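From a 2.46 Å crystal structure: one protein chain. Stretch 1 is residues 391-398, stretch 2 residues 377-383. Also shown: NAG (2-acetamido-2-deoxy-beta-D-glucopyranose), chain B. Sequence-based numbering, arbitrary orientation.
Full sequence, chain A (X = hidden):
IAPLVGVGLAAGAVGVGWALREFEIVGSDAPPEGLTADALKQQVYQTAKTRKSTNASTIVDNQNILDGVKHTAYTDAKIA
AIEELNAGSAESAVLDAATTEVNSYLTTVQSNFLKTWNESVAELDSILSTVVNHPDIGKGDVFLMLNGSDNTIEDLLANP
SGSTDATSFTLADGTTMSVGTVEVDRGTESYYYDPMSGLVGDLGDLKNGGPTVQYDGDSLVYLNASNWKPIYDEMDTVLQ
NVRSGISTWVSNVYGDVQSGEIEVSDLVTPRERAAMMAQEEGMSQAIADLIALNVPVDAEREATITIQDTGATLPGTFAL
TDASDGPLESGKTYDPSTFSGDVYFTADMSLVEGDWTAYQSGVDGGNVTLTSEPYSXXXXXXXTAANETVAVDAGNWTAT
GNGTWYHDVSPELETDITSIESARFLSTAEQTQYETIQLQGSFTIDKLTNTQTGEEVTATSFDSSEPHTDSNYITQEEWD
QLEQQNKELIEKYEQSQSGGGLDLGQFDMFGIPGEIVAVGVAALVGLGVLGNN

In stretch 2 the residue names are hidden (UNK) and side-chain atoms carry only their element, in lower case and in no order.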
# COMPACT_ATOMS: atom_id res chain seq x y z
N ALA A 391 5.58 15.89 28.04
CA ALA A 391 5.54 15.25 26.72
C ALA A 391 6.81 15.57 25.94
O ALA A 391 7.24 16.73 25.89
CB ALA A 391 4.31 15.72 25.96
N VAL A 392 7.45 14.54 25.37
CA VAL A 392 8.69 14.66 24.59
C VAL A 392 8.46 14.04 23.21
O VAL A 392 8.08 12.88 23.12
CB VAL A 392 9.92 14.02 25.31
CG1 VAL A 392 11.19 14.18 24.48
CG2 VAL A 392 10.11 14.60 26.71
N ASP A 393 8.71 14.82 22.14
CA ASP A 393 8.55 14.38 20.75
C ASP A 393 9.59 13.32 20.39
O ASP A 393 10.70 13.34 20.93
CB ASP A 393 8.63 15.57 19.78
CG ASP A 393 7.71 16.74 20.11
OD1 ASP A 393 6.61 16.49 20.67
OD2 ASP A 393 8.08 17.89 19.81
N ALA A 394 9.22 12.40 19.48
CA ALA A 394 10.01 11.25 19.00
C ALA A 394 11.42 11.62 18.55
O ALA A 394 12.35 10.85 18.81
CB ALA A 394 9.27 10.56 17.87
N GLY A 395 11.56 12.75 17.87
CA GLY A 395 12.84 13.25 17.37
C GLY A 395 13.73 13.83 18.45
O GLY A 395 14.94 13.96 18.24
N ASN A 396 13.15 14.16 19.61
CA ASN A 396 13.90 14.73 20.73
C ASN A 396 14.40 13.65 21.70
O ASN A 396 15.08 13.97 22.67
CB ASN A 396 13.11 15.84 21.41
CG ASN A 396 13.19 17.12 20.61
OD1 ASN A 396 14.25 17.45 20.03
ND2 ASN A 396 12.10 17.88 20.53
N TRP A 397 14.12 12.37 21.39
CA TRP A 397 14.62 11.23 22.15
C TRP A 397 15.95 10.81 21.53
O TRP A 397 16.03 10.64 20.31
CB TRP A 397 13.62 10.07 22.17
CG TRP A 397 12.46 10.31 23.09
CD1 TRP A 397 11.22 10.77 22.75
CD2 TRP A 397 12.44 10.13 24.51
NE1 TRP A 397 10.43 10.86 23.87
CE2 TRP A 397 11.16 10.50 24.97
CE3 TRP A 397 13.39 9.68 25.45
CZ2 TRP A 397 10.80 10.43 26.32
CZ3 TRP A 397 13.04 9.63 26.79
CH2 TRP A 397 11.75 10.00 27.21
N THR A 398 17.01 10.70 22.35
CA THR A 398 18.34 10.35 21.86
C THR A 398 18.61 8.87 22.07
O THR A 398 18.41 8.34 23.17
CB THR A 398 19.43 11.24 22.49
OG1 THR A 398 19.30 11.19 23.90
CG2 THR A 398 19.33 12.68 22.06
N UNK A 377 5.86 10.98 14.45
CA UNK A 377 4.75 11.91 14.55
C UNK A 377 4.01 11.86 15.87
O UNK A 377 2.93 12.44 15.99
N UNK A 378 4.59 11.16 16.88
CA UNK A 378 4.01 11.04 18.22
C UNK A 378 4.99 11.60 19.27
O UNK A 378 6.11 11.98 18.94
o UNK A 378 4.74 8.76 18.78
c UNK A 378 3.60 9.58 18.56
c UNK A 378 2.67 8.95 17.53
N UNK A 379 4.52 11.69 20.52
CA UNK A 379 5.26 12.16 21.69
C UNK A 379 4.94 11.30 22.90
O UNK A 379 3.78 10.94 23.09
c UNK A 379 4.92 13.62 21.98
N UNK A 380 5.95 10.95 23.70
CA UNK A 380 5.74 10.15 24.90
C UNK A 380 5.50 11.12 26.06
O UNK A 380 6.35 11.96 26.36
c UNK A 380 7.13 8.23 23.96
c UNK A 380 6.56 8.26 26.40
c UNK A 380 6.87 9.12 25.18
N UNK A 381 4.29 11.05 26.65
CA UNK A 381 3.83 11.88 27.77
C UNK A 381 4.01 11.09 29.06
O UNK A 381 3.26 10.15 29.33
o UNK A 381 -0.18 13.41 29.13
c UNK A 381 2.00 13.61 28.21
c UNK A 381 2.37 12.29 27.55
o UNK A 381 0.05 14.61 27.29
c UNK A 381 0.52 13.90 28.21
N UNK A 382 5.02 11.46 29.83
CA UNK A 382 5.35 10.76 31.07
C UNK A 382 4.81 11.48 32.29
O UNK A 382 4.89 12.70 32.39
c UNK A 382 7.51 9.77 30.07
c UNK A 382 8.98 9.97 30.06
c UNK A 382 6.86 10.57 31.20
c UNK A 382 7.17 8.31 30.16
N UNK A 383 4.25 10.69 33.22
CA UNK A 383 3.69 11.15 34.49
C UNK A 383 4.59 10.68 35.63
O UNK A 383 4.65 9.48 35.94
o UNK A 383 1.47 12.35 33.12
c UNK A 383 2.24 10.67 34.66
c UNK A 383 1.25 11.28 33.69
n UNK A 383 0.14 10.60 33.46
C1 NAG B . 12.06 19.08 19.75
C2 NAG B . 10.68 19.29 19.14
C3 NAG B . 10.36 20.73 18.71
C4 NAG B . 10.94 21.74 19.70
C5 NAG B . 12.42 21.44 19.93
C6 NAG B . 13.11 22.44 20.83
C7 NAG B . 11.22 17.38 17.57
C8 NAG B . 10.56 16.29 16.78
N2 NAG B . 10.40 18.36 18.04
O3 NAG B . 8.94 20.89 18.66
O4 NAG B . 10.76 23.06 19.20
O5 NAG B . 12.55 20.16 20.56
O6 NAG B . 14.51 22.23 20.85
O7 NAG B . 12.43 17.38 17.76

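Position 377 has no side-chain atoms, and its phi of 71° is one that by itself favours the residue without a CB: Gly 377. It lies just ahead of the strand.

Position 378 carries one carbon bearing an oxygen and a second carbon, the branched pattern of Thr 378. Its CA-to-CB bond points away from stretch 1, and its hydroxyl is satisfied by a residue just beyond the stretch. The backbone does the work across the contact: Ala 394 N donates to Thr 378 O at 3.2 Å.

Position 379 has a single side-chain carbon, so it is Ala 379. It pairs with Asp 393 in a non-hydrogen-bonded antiparallel bridge, with CA of Ala 379 only 4.1 Å from CA of Asp 393. The small methyl sits on the same face as the acid, its CB 3.6 Å from Asp 393 OD1.

Position 380 shows three carbons, forked at the first, which is the signature of Val 380. Opposite Val 392 it forms the hydrogen-bonded pair: Val 380 N to Val 392 O at 2.9 Å, and Val 392 N to Val 380 O at 3.0 Å. Both valines take chi1 t, and the Trp 397 ring approaches obliquely, Trp 397 NE1 lying 4.2 Å from Val 380 CB.

Position 381 has three carbons in a row, the third carrying two oxygens: a carboxylate on a long stem, Glu 381. It shares a face with Ala 391, and the stem rather than the charge makes the closest contact, Glu 381 CG to Ala 391 CB at 3.9 Å.

Position 382 has four carbons forked at the second, hence Leu 382. Its CA-to-CB bond points sideways, but the end comes nearer and meets the edge of the indole, Leu 382 CD1 to Trp 397 CH2 at 4.0 Å.

Position 383 has two carbons, the second carrying one oxygen and one nitrogen. This amide is Asn 383, out of reach of stretch 1.

The contact follows a simple rule: antiparallel backbone pairing sets the register, and alternation sorts the side chains. Ala 391, Asp 393, Ala 379 and Glu 381 share one face; Val 392 and Val 380 occupy the other. After the strand, the turn brings Trp 397 back toward stretch 2, where its ring meets Val 380 and Leu 382. Trp 397 NE1 also donates to Val 392 O at 3.2 Å, the same carbonyl that receives Val 380 N, so one acceptor ties indole and strand pairing together. The glycan, linked from Asn 396 ND2 to NAG C1 at 1.4 Å, reaches the Asp 393 side chain, where NAG O3 gives a weak hydrogen bond to Asp 393 OD2 at 3.3 Å.

Stretch 2 (377-383) GTAVELN
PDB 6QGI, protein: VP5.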